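Side-chain contacts in hypothetical protein S4005 (Shigella flexneri 2a, PDB 1Z67), which is of unknown function but carries a homeodomain-like helical motif within a new fold of the YidB family: residues K16-A19 against G20-Q23; L38-K41 against L42-G46; S63-G66 against E67-E70; V78-L81 against G82-L85; G86-T89 against S90-S93. All coordinates share one frame; numbering follows the deposited sequence. Where two conformers were deposited one is given.

Overall arrangement
All five contacts are local: each joins residues a few positions apart. Contact 1 is the surface member, a turn before helix 21-31 spanned by a salt bridge. The other four are partly buried. Contacts 3 and 5 are both N-terminal caps, of helix 66-73 and helix 89-106, one made by a serine and the other by an aspartate. Contacts 2 and 4 run within helices 35-44 and 75-85, with polar side chains toward solvent and mostly buried leucines; contact 4 also holds a sodium ion. Contacts 4 and 5 are neighbours, about 6 Å between centres, while contacts 1 and 2 lie on opposite sides of the chain's centre. Contact 2 meets contact 3 through Leu42 and Leu69.

Contact 1 (K16-A19 against G20-Q23); sequences KGDA and GKYQ
Asp18 and Lys21 lie side by side with their side chains pointing the same way. The ammonium group of Lys21 reaches the end of the aspartate, and NZ forms a salt bridge with Asp18 OD2 at 3.0 Å. It comes from above the carboxylate plane, 53° out of it. Along the way the lysine chain also runs past the aspartate: Lys21 CD is 3.7 Å from Asp18 OD2. In both residues CG stands between the backbone N and the carbonyl carbon, chi1 70° in Asp18 and 63° in Lys21. Beyond CG the lysine is fully extended, and this carries NZ as far out as the carboxylate.

The backbone beneath is a pair of overlapping turns. Residues 16-19 form a type II' beta turn and residues 18-21 a type II turn. Together they link helix 7-16 to helix 21-31, with Gly20 as the N-cap of the second helix. Lys21 N donates to Asp18 O at 3.2 Å, and the salt bridge spans the same two residues. The first turn has its own backbone bond, from Ala19 N to Lys16 O. Positive phi at Gly17 and Gly20 fits the type II' and type II turns respectively. Lys21 CG also sits over the centre of one face of the Tyr22 ring, 4.1 Å above its plane. On the side of helix 89-106, Lys21 touches Leu95 and Gln99.

Contact 2 (L38-K41 against L42-G46); sequences LLEK and LQSGG
Residues 38-44 are the last turns of helix 35-44, with regular i to i+4 backbone bonds from Leu42 N to Leu38 O, Gln43 N to Leu39 O and Ser44 N to Glu40 O, followed by a weak one from Gly45 N to Lys41 O. Glu40 bends at chi2 (-53°), which turns its carboxylate along the helix toward Ser44. In the conformers given, Ser44 OG donates to Glu40 OE2 at 2.6 Å; both side chains also have a second conformer, so the link is probably not constant. The hydroxyl comes in on the syn side, 26° out of the carboxylate plane. The other oxygen of this conformer, Glu40 OE1, accepts a hydrogen bond from a water at 2.6 Å. The same water donates to Gln43 OE1 at 2.5 Å and so bridges acid and amide. The Glu40 and Gln43 side chains cross at about a right angle, with the carboxylate and amide planes inclined 47°. Lys41 NZ bonds elsewhere, to Leu73 O. The leucines form the inner side of this helix. Leu38 packs on Trp28 and Val29 of helix 21-31. Leu39 meets Leu51 of helix 48-55. Leu42 touches Trp54 of that helix and Leu69 and Leu73 of helix 66-73.

Contact 3 (S63-G66 against E67-E70); sequences SVSG and EQLE
Ser65 and Gln68 form a capping box at the start of helix 66-73, with Ser65 as the N-cap. Ser65 OG accepts from Gln68 N at 2.9 Å. In return, Ser65 N donates to Gln68 OE1 at 3.0 Å. This second bond lies in the carbonyl plane of the amide, on a lone pair, and its N-H...O angle is 164°. The serine hydroxyl stands between its own backbone N and carbonyl carbon (chi1 72°), which turns it back over the first turn of the helix. The glutamine chain is extended beyond CG and reaches back to the loop. A water lies 2.6 Å from Ser65 OG and donates to Glu67 OE1 at 3.2 Å; in the conformer given, it links the acid to the cap. Behind the cap, Leu69 N and Glu70 N bond to Ser65 O and Gly66 O and begin the regular helix. Val64 CG2 sits 3.6 Å from Gln68 OE1 and 4.0 Å from Leu69 CD2. The valine and leucine side chains cross at about a right angle. Both touch Leu47 in the loop before helix 48-55. On helix 89-106, Val64 meets Pro101 and Leu69 meets Leu96, while Glu70 touches Thr89 and bonds to Thr75.

Contact 4 (V78-L81 against G82-L85); sequences VSDL and GQKL. With NA (sodium ion), chain B.
A sodium site sits on the outer side of helix 75-85, where Asp80 and Gln83 are three residues apart and reach the same ion. Asp80 OD1 binds the sodium ion at 2.5 Å and, in the conformer given, Gln83 OE1 at 2.9 Å. A water at 2.7 Å is a further ligand. The two side chains lie side by side and point the same way, but the carboxylate and amide planes are nearly perpendicular, 86°. Gln83 OE1 has a second partner: Ser79 OG donates to it at 3.0 Å. That hydroxyl meets the amide oxygen in the carbonyl plane, on a lone pair. Ser79 OG is anti to its backbone N (chi1 174°), and this sets it beside the glutamine one turn on. Ser79 and Gln83 each have an alternate position, so this bond may not persist.

The backbone is regular alpha helix, with Gln83 N donating to Ser79 O at 2.7 Å. Leu81, which is buried, and Leu85 at its margin meet at 4.1 Å between Leu81 CG and Leu85 CD1. Leu81 packs on Trp28 and Leu96, and Leu85 on Ala24 and Leu95. In the conformer given, Lys84 forms a salt bridge with Glu31.

Asp80 OD2 accepts from Gln32 NE2, so both carboxylate oxygens are held. In this conformer Ser79, a second-shell residue, probably helps set the rotation of the Gln83 amide. One carboxylate probably offsets the ion's single charge.

Contact 5 (G86-T89 against S90-S93); sequences GVDT and STAS
Asp88 and Thr91 are joined by side-chain hydrogen bonds at the N-terminus of helix 89-106. Asp88 is the N-cap. Its OD2 accepts from Thr91 N at 3.0 Å, with the donor above the carboxylate plane, 52° out of it. Its OD1 accepts from Thr91 OG1 at 2.7 Å, on the syn side and 27° out of the plane. One threonine therefore holds both oxygens, and the two side chains cross at about a right angle. With chi1 at 63°, the Asp88 carboxylate is folded over the first turn.

Backbone bonds continue the helix. Ala92 N donates to Asp88 O at 3.1 Å and Ser93 N to Thr89 O at 2.9 Å. Just before the cap, Gly86 with positive phi is the C-prime residue of a Schellman motif that ends helix 75-85. There Val87 N bonds to Gly82 O and Gly86 N to Gln83 O.

Apolar contacts lie beside the cap. Val87 CG2 is 3.8 Å from Thr91 CG2, the methyl branch of the same threonine. Val87 CG2 also comes within 4.4 Å of Ala92 CB. Across to helix 75-85, Thr89, Ala92 and Ser93 all touch Val78.

The aspartate's negative charge sits at the positive end of the helix dipole, which probably stabilises its ionised form. The two bonds to Thr91 probably limit how far the carboxylate can turn.

Contact 1 (K16-A19 against G20-Q23)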
loop_
_atom_site.group_PDB
_atom_site.type_symbol
_atom_site.label_atom_id
_atom_site.label_comp_id
_atom_site.label_asym_id
_atom_site.label_seq_id
_atom_site.Cartn_x
_atom_site.Cartn_y
_atom_site.Cartn_z
ATOM N N LYS A 16 3.381 15.403 14.305
ATOM C CA LYS A 16 3.760 14.105 13.733
ATOM C C LYS A 16 3.805 14.119 12.200
ATOM O O LYS A 16 4.571 13.391 11.576
ATOM C CB LYS A 16 2.802 13.008 14.241
ATOM C CG LYS A 16 3.100 11.598 13.713
ATOM C CD LYS A 16 2.364 10.482 14.492
ATOM C CE LYS A 16 3.078 9.118 14.253
ATOM N NZ LYS A 16 2.518 7.977 15.073
ATOM N N GLY A 17 2.941 14.913 11.571
ATOM C CA GLY A 17 2.823 14.873 10.092
ATOM C C GLY A 17 2.544 13.450 9.606
ATOM O O GLY A 17 1.729 12.716 10.188
ATOM N N ASP A 18 3.277 13.007 8.583
ATOM C CA ASP A 18 3.054 11.687 8.030
ATOM C C ASP A 18 4.078 10.656 8.535
ATOM O O ASP A 18 4.209 9.589 7.943
ATOM C CB ASP A 18 2.999 11.724 6.511
ATOM C CG ASP A 18 4.335 12.001 5.888
ATOM O OD1 ASP A 18 5.335 12.216 6.613
ATOM O OD2 ASP A 18 4.355 12.039 4.635
ATOM N N ALA A 19 4.725 10.940 9.660
ATOM C CA ALA A 19 5.627 9.972 10.285
ATOM C C ALA A 19 4.896 8.660 10.565
ATOM O O ALA A 19 3.744 8.644 11.037
ATOM C CB ALA A 19 6.213 10.522 11.554
ATOM N N GLY A 20 5.580 7.552 10.296
ATOM C CA GLY A 20 5.027 6.233 10.586
ATOM C C GLY A 20 4.056 5.694 9.539
ATOM O O GLY A 20 3.467 4.606 9.725
ATOM N N LYS A 21 3.882 6.425 8.432
ATOM C CA LYS A 21 3.008 5.973 7.323
ATOM C C LYS A 21 3.385 4.584 6.792
ATOM O O LYS A 21 2.499 3.790 6.457
ATOM C CB LYS A 21 2.961 6.977 6.171
ATOM C CG LYS A 21 4.256 7.220 5.464
ATOM C CD LYS A 21 4.070 8.344 4.417
ATOM C CE LYS A 21 5.317 8.554 3.584
ATOM N NZ LYS A 21 5.210 9.834 2.822
ATOM N N TYR A 22 4.686 4.287 6.703
ATOM C CA TYR A 22 5.094 2.979 6.178
ATOM C C TYR A 22 4.778 1.828 7.118
ATOM O O TYR A 22 4.275 0.797 6.651
ATOM C CB TYR A 22 6.577 2.986 5.785
ATOM C CG TYR A 22 6.837 3.922 4.635
ATOM C CD1 TYR A 22 6.220 3.740 3.406
ATOM C CD2 TYR A 22 7.693 5.012 4.798
ATOM C CE1 TYR A 22 6.471 4.615 2.350
ATOM C CE2 TYR A 22 7.954 5.897 3.738
ATOM C CZ TYR A 22 7.338 5.674 2.529
ATOM O OH TYR A 22 7.574 6.543 1.498
ATOM N N GLN A 23 5.060 1.987 8.413
ATOM C CA GLN A 23 4.672 0.949 9.392
ATOM C C GLN A 23 3.163 0.723 9.349
ATOM O O GLN A 23 2.682 -0.406 9.433
ATOM C CB GLN A 23 5.113 1.274 10.827
ATOM C CG GLN A 23 4.833 0.156 11.851
ATOM C CD GLN A 23 5.436 -1.202 11.478
ATOM O OE1 GLN A 23 6.675 -1.370 11.420
ATOM N NE2 GLN A 23 4.558 -2.193 11.255
#

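Contact 2 (L38-K41 against L42-G46)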
loop_
_atom_site.group_PDB
_atom_site.type_symbol
_atom_site.label_atom_id
_atom_site.label_comp_id
_atom_site.label_asym_id
_atom_site.label_seq_id
_atom_site.Cartn_x
_atom_site.Cartn_y
_atom_site.Cartn_z
ATOM N N LEU A 38 -4.954 -7.980 -1.562
ATOM C CA LEU A 38 -5.042 -6.684 -2.176
ATOM C C LEU A 38 -4.897 -6.835 -3.680
ATOM O O LEU A 38 -5.642 -6.193 -4.405
ATOM C CB LEU A 38 -3.994 -5.716 -1.606
ATOM C CG LEU A 38 -4.146 -5.410 -0.105
ATOM C CD1 LEU A 38 -3.116 -4.361 0.300
ATOM C CD2 LEU A 38 -5.563 -4.938 0.278
ATOM N N LEU A 39 -3.953 -7.678 -4.127
ATOM C CA LEU A 39 -3.744 -7.911 -5.565
ATOM C C LEU A 39 -5.038 -8.424 -6.221
ATOM O O LEU A 39 -5.470 -7.907 -7.249
ATOM C CB LEU A 39 -2.547 -8.858 -5.802
ATOM C CG LEU A 39 -1.151 -8.338 -5.396
ATOM C CD1 LEU A 39 -0.057 -9.429 -5.509
ATOM C CD2 LEU A 39 -0.789 -7.166 -6.251
ATOM N N GLU A 40 -5.680 -9.370 -5.558
ATOM C CA GLU A 40 -6.936 -9.945 -6.083
ATOM C C GLU A 40 -8.035 -8.901 -6.160
ATOM O O GLU A 40 -8.782 -8.866 -7.156
ATOM C CB GLU A 40 -7.436 -11.139 -5.268
ATOM C CG GLU A 40 -8.131 -12.261 -6.106
ATOM C CD GLU A 40 -9.273 -11.812 -7.028
ATOM O OE1 GLU A 40 -9.046 -11.655 -8.247
ATOM O OE2 GLU A 40 -10.410 -11.649 -6.554
ATOM N N LYS A 41 -8.096 -8.005 -5.164
ATOM C CA LYS A 41 -9.082 -6.922 -5.216
ATOM C C LYS A 41 -8.823 -5.932 -6.331
ATOM O O LYS A 41 -9.765 -5.485 -7.004
ATOM C CB LYS A 41 -9.179 -6.168 -3.902
ATOM C CG LYS A 41 -9.814 -6.963 -2.834
ATOM C CD LYS A 41 -9.985 -6.097 -1.619
ATOM C CE LYS A 41 -11.126 -6.621 -0.799
ATOM N NZ LYS A 41 -11.341 -5.675 0.279
ATOM N N LEU A 42 -7.548 -5.603 -6.564
ATOM C CA LEU A 42 -7.236 -4.735 -7.676
ATOM C C LEU A 42 -7.696 -5.380 -8.986
ATOM O O LEU A 42 -8.300 -4.726 -9.843
ATOM C CB LEU A 42 -5.752 -4.463 -7.710
ATOM C CG LEU A 42 -5.234 -3.621 -6.517
ATOM C CD1 LEU A 42 -3.723 -3.551 -6.631
ATOM C CD2 LEU A 42 -5.790 -2.216 -6.542
ATOM N N GLN A 43 -7.454 -6.680 -9.101
ATOM C CA GLN A 43 -7.823 -7.427 -10.303
ATOM C C GLN A 43 -9.328 -7.557 -10.510
ATOM O O GLN A 43 -9.807 -7.349 -11.635
ATOM C CB GLN A 43 -7.164 -8.783 -10.272
ATOM C CG GLN A 43 -5.663 -8.654 -10.567
ATOM C CD GLN A 43 -4.874 -9.908 -10.330
ATOM O OE1 GLN A 43 -5.242 -10.748 -9.529
ATOM N NE2 GLN A 43 -3.744 -10.015 -11.005
ATOM N N SER A 44 -10.054 -7.906 -9.446
ATOM C CA SER A 44 -11.526 -8.001 -9.511
ATOM C C SER A 44 -12.201 -6.614 -9.693
ATOM O O SER A 44 -13.362 -6.527 -10.132
ATOM C CB SER A 44 -12.055 -8.643 -8.232
ATOM O OG SER A 44 -11.605 -9.973 -8.097
ATOM N N GLY A 45 -11.479 -5.534 -9.376
ATOM C CA GLY A 45 -12.036 -4.197 -9.415
ATOM C C GLY A 45 -11.705 -3.460 -10.692
ATOM O O GLY A 45 -11.947 -2.244 -10.774
ATOM N N GLY A 46 -11.154 -4.173 -11.672
ATOM C CA GLY A 46 -10.917 -3.603 -12.992
ATOM C C GLY A 46 -9.596 -2.897 -13.174
ATOM O O GLY A 46 -9.364 -2.285 -14.198
HETATM O O HOH W 1 -6.870 -12.585 -9.384
#

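Contact 3 (S63-G66 against E67-E70)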
loop_
_atom_site.group_PDB
_atom_site.type_symbol
_atom_site.label_atom_id
_atom_site.label_comp_id
_atom_site.label_asym_id
_atom_site.label_seq_id
_atom_site.Cartn_x
_atom_site.Cartn_y
_atom_site.Cartn_z
ATOM N N SER A 63 -0.094 5.588 -13.281
ATOM C CA SER A 63 -0.743 6.288 -12.174
ATOM C C SER A 63 -2.130 5.699 -11.875
ATOM O O SER A 63 -2.757 5.092 -12.741
ATOM C CB SER A 63 -0.877 7.776 -12.530
ATOM O OG SER A 63 -1.760 8.462 -11.659
ATOM N N VAL A 64 -2.554 5.818 -10.614
ATOM C CA VAL A 64 -3.881 5.433 -10.144
ATOM C C VAL A 64 -4.359 6.521 -9.192
ATOM O O VAL A 64 -3.539 7.152 -8.501
ATOM C CB VAL A 64 -3.835 4.025 -9.448
ATOM C CG1 VAL A 64 -3.006 4.049 -8.154
ATOM C CG2 VAL A 64 -5.247 3.425 -9.184
ATOM N N SER A 65 -5.665 6.772 -9.164
ATOM C CA SER A 65 -6.213 7.760 -8.245
ATOM C C SER A 65 -6.646 7.130 -6.937
ATOM O O SER A 65 -6.934 5.918 -6.881
ATOM C CB SER A 65 -7.403 8.467 -8.882
ATOM O OG SER A 65 -8.514 7.620 -8.957
ATOM N N GLY A 66 -6.720 7.941 -5.881
ATOM C CA GLY A 66 -7.293 7.479 -4.614
ATOM C C GLY A 66 -8.706 6.942 -4.798
ATOM O O GLY A 66 -9.079 5.908 -4.243
ATOM N N GLU A 67 -9.502 7.630 -5.609
ATOM C CA GLU A 67 -10.864 7.197 -5.881
ATOM C C GLU A 67 -10.857 5.806 -6.524
ATOM O O GLU A 67 -11.668 4.954 -6.155
ATOM C CB GLU A 67 -11.523 8.215 -6.831
ATOM C CG GLU A 67 -11.338 9.694 -6.429
ATOM C CD GLU A 67 -10.052 10.328 -6.981
ATOM O OE1 GLU A 67 -10.079 10.818 -8.141
ATOM O OE2 GLU A 67 -9.030 10.366 -6.254
ATOM N N GLN A 68 -9.930 5.574 -7.459
ATOM C CA GLN A 68 -9.839 4.268 -8.149
ATOM C C GLN A 68 -9.505 3.184 -7.139
ATOM O O GLN A 68 -10.098 2.105 -7.144
ATOM C CB GLN A 68 -8.814 4.296 -9.271
ATOM C CG GLN A 68 -9.331 4.933 -10.542
ATOM C CD GLN A 68 -8.278 5.016 -11.610
ATOM O OE1 GLN A 68 -7.173 5.505 -11.378
ATOM N NE2 GLN A 68 -8.631 4.580 -12.811
ATOM N N LEU A 69 -8.588 3.495 -6.227
ATOM C CA LEU A 69 -8.243 2.507 -5.215
ATOM C C LEU A 69 -9.359 2.279 -4.215
ATOM O O LEU A 69 -9.578 1.134 -3.793
ATOM C CB LEU A 69 -6.963 2.905 -4.462
ATOM C CG LEU A 69 -5.683 2.768 -5.278
ATOM C CD1 LEU A 69 -4.497 3.150 -4.354
ATOM C CD2 LEU A 69 -5.541 1.304 -5.836
ATOM N N GLU A 70 -10.025 3.333 -3.767
ATOM C CA GLU A 70 -11.158 3.114 -2.871
ATOM C C GLU A 70 -12.220 2.237 -3.563
ATOM O O GLU A 70 -12.785 1.358 -2.920
ATOM C CB GLU A 70 -11.771 4.417 -2.388
ATOM C CG GLU A 70 -12.704 4.207 -1.191
ATOM C CD GLU A 70 -13.500 5.449 -0.785
ATOM O OE1 GLU A 70 -13.115 6.577 -1.186
ATOM O OE2 GLU A 70 -14.497 5.302 -0.041
HETATM O O HOH W 2 -10.240 8.776 -10.544
#

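Contact 4 (V78-L81 against G82-L85)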
loop_
_atom_site.group_PDB
_atom_site.type_symbol
_atom_site.label_atom_id
_atom_site.label_comp_id
_atom_site.label_asym_id
_atom_site.label_seq_id
_atom_site.Cartn_x
_atom_site.Cartn_y
_atom_site.Cartn_z
ATOM N N VAL A 78 -10.051 0.733 2.955
ATOM C CA VAL A 78 -9.302 1.997 2.978
ATOM C C VAL A 78 -9.509 2.743 4.298
ATOM O O VAL A 78 -8.549 3.275 4.867
ATOM C CB VAL A 78 -9.629 2.844 1.748
ATOM C CG1 VAL A 78 -8.863 4.160 1.776
ATOM C CG2 VAL A 78 -9.246 2.048 0.495
ATOM N N SER A 79 -10.750 2.736 4.810
ATOM C CA SER A 79 -11.065 3.351 6.097
ATOM C C SER A 79 -10.275 2.682 7.235
ATOM O O SER A 79 -9.856 3.349 8.182
ATOM C CB SER A 79 -12.578 3.280 6.374
ATOM O OG SER A 79 -12.870 3.760 7.673
ATOM N N ASP A 80 -10.058 1.369 7.134
ATOM C CA ASP A 80 -9.229 0.650 8.105
ATOM C C ASP A 80 -7.816 1.282 8.185
ATOM O O ASP A 80 -7.273 1.515 9.273
ATOM C CB ASP A 80 -9.112 -0.851 7.731
ATOM C CG ASP A 80 -10.437 -1.654 7.950
ATOM O OD1 ASP A 80 -11.350 -1.146 8.645
ATOM O OD2 ASP A 80 -10.550 -2.771 7.404
ATOM N N LEU A 81 -7.220 1.565 7.032
ATOM C CA LEU A 81 -5.894 2.208 7.041
ATOM C C LEU A 81 -5.987 3.640 7.621
ATOM O O LEU A 81 -5.146 4.046 8.436
ATOM C CB LEU A 81 -5.320 2.229 5.648
ATOM C CG LEU A 81 -3.981 2.968 5.547
ATOM C CD1 LEU A 81 -2.899 2.273 6.413
ATOM C CD2 LEU A 81 -3.559 2.993 4.097
ATOM N N GLY A 82 -7.026 4.378 7.205
ATOM C CA GLY A 82 -7.265 5.751 7.677
ATOM C C GLY A 82 -7.341 5.722 9.189
ATOM O O GLY A 82 -6.687 6.533 9.848
ATOM N N GLN A 83 -8.075 4.751 9.738
ATOM C CA GLN A 83 -8.254 4.695 11.181
ATOM C C GLN A 83 -6.958 4.467 11.916
ATOM O O GLN A 83 -6.700 5.092 12.946
ATOM C CB GLN A 83 -9.261 3.599 11.540
ATOM C CG GLN A 83 -10.679 3.922 11.113
ATOM C CD GLN A 83 -11.607 2.722 11.234
ATOM O OE1 GLN A 83 -12.460 2.493 10.377
ATOM N NE2 GLN A 83 -11.430 1.937 12.295
ATOM N N LYS A 84 -6.119 3.600 11.353
ATOM C CA LYS A 84 -4.823 3.344 11.917
ATOM C C LYS A 84 -3.991 4.612 11.984
ATOM O O LYS A 84 -3.253 4.819 12.954
ATOM C CB LYS A 84 -4.087 2.300 11.077
ATOM C CG LYS A 84 -3.387 1.271 11.895
ATOM C CD LYS A 84 -2.858 0.119 11.049
ATOM C CE LYS A 84 -2.466 -1.042 11.956
ATOM N NZ LYS A 84 -3.665 -1.651 12.598
ATOM N N LEU A 85 -4.113 5.453 10.957
ATOM C CA LEU A 85 -3.374 6.698 10.886
ATOM C C LEU A 85 -4.067 7.888 11.573
ATOM O O LEU A 85 -3.457 8.947 11.762
ATOM C CB LEU A 85 -3.135 7.042 9.423
ATOM C CG LEU A 85 -2.318 6.068 8.598
ATOM C CD1 LEU A 85 -2.499 6.425 7.166
ATOM C CD2 LEU A 85 -0.903 6.230 9.046
HETATM NA NA NA B . -13.267 0.380 8.641
HETATM O O HOH W 3 -15.929 0.698 8.678
#

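Contact 5 (G86-T89 against S90-S93)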
loop_
_atom_site.group_PDB
_atom_site.type_symbol
_atom_site.label_atom_id
_atom_site.label_comp_id
_atom_site.label_asym_id
_atom_site.label_seq_id
_atom_site.Cartn_x
_atom_site.Cartn_y
_atom_site.Cartn_z
ATOM N N GLY A 86 -5.338 7.734 11.931
ATOM C CA GLY A 86 -6.113 8.828 12.546
ATOM C C GLY A 86 -6.699 9.791 11.528
ATOM O O GLY A 86 -7.216 10.857 11.911
ATOM N N VAL A 87 -6.611 9.435 10.251
ATOM C CA VAL A 87 -7.083 10.279 9.158
ATOM C C VAL A 87 -8.367 9.763 8.452
ATOM O O VAL A 87 -8.780 8.592 8.592
ATOM C CB VAL A 87 -5.952 10.561 8.103
ATOM C CG1 VAL A 87 -4.647 11.129 8.752
ATOM C CG2 VAL A 87 -5.633 9.281 7.271
ATOM N N ASP A 88 -8.955 10.626 7.634
ATOM C CA ASP A 88 -10.134 10.271 6.855
ATOM C C ASP A 88 -9.782 9.359 5.659
ATOM O O ASP A 88 -8.618 9.248 5.214
ATOM C CB ASP A 88 -10.776 11.523 6.307
ATOM C CG ASP A 88 -9.851 12.253 5.339
ATOM O OD1 ASP A 88 -8.874 12.900 5.787
ATOM O OD2 ASP A 88 -10.080 12.145 4.131
ATOM N N THR A 89 -10.835 8.741 5.138
ATOM C CA THR A 89 -10.698 7.733 4.082
ATOM C C THR A 89 -10.057 8.267 2.803
ATOM O O THR A 89 -9.245 7.584 2.157
ATOM C CB THR A 89 -12.080 7.105 3.794
ATOM O OG1 THR A 89 -12.527 6.439 4.985
ATOM C CG2 THR A 89 -11.992 6.102 2.647
ATOM N N SER A 90 -10.361 9.507 2.459
ATOM C CA SER A 90 -9.803 10.120 1.269
ATOM C C SER A 90 -8.298 10.360 1.415
ATOM O O SER A 90 -7.539 10.058 0.500
ATOM C CB SER A 90 -10.545 11.428 0.990
ATOM O OG SER A 90 -9.999 12.111 -0.118
ATOM N N THR A 91 -7.853 10.832 2.570
ATOM C CA THR A 91 -6.420 10.996 2.783
ATOM C C THR A 91 -5.717 9.626 2.704
ATOM O O THR A 91 -4.652 9.492 2.085
ATOM C CB THR A 91 -6.193 11.618 4.155
ATOM O OG1 THR A 91 -6.765 12.925 4.175
ATOM C CG2 THR A 91 -4.677 11.731 4.501
ATOM N N ALA A 92 -6.314 8.600 3.315
ATOM C CA ALA A 92 -5.735 7.251 3.226
ATOM C C ALA A 92 -5.680 6.745 1.787
ATOM O O ALA A 92 -4.696 6.119 1.397
ATOM C CB ALA A 92 -6.525 6.328 4.071
ATOM N N SER A 93 -6.710 7.008 0.978
ATOM C CA SER A 93 -6.708 6.543 -0.408
ATOM C C SER A 93 -5.634 7.275 -1.199
ATOM O O SER A 93 -5.005 6.690 -2.097
ATOM C CB SER A 93 -8.078 6.615 -1.072
ATOM O OG SER A 93 -8.389 7.934 -1.417
#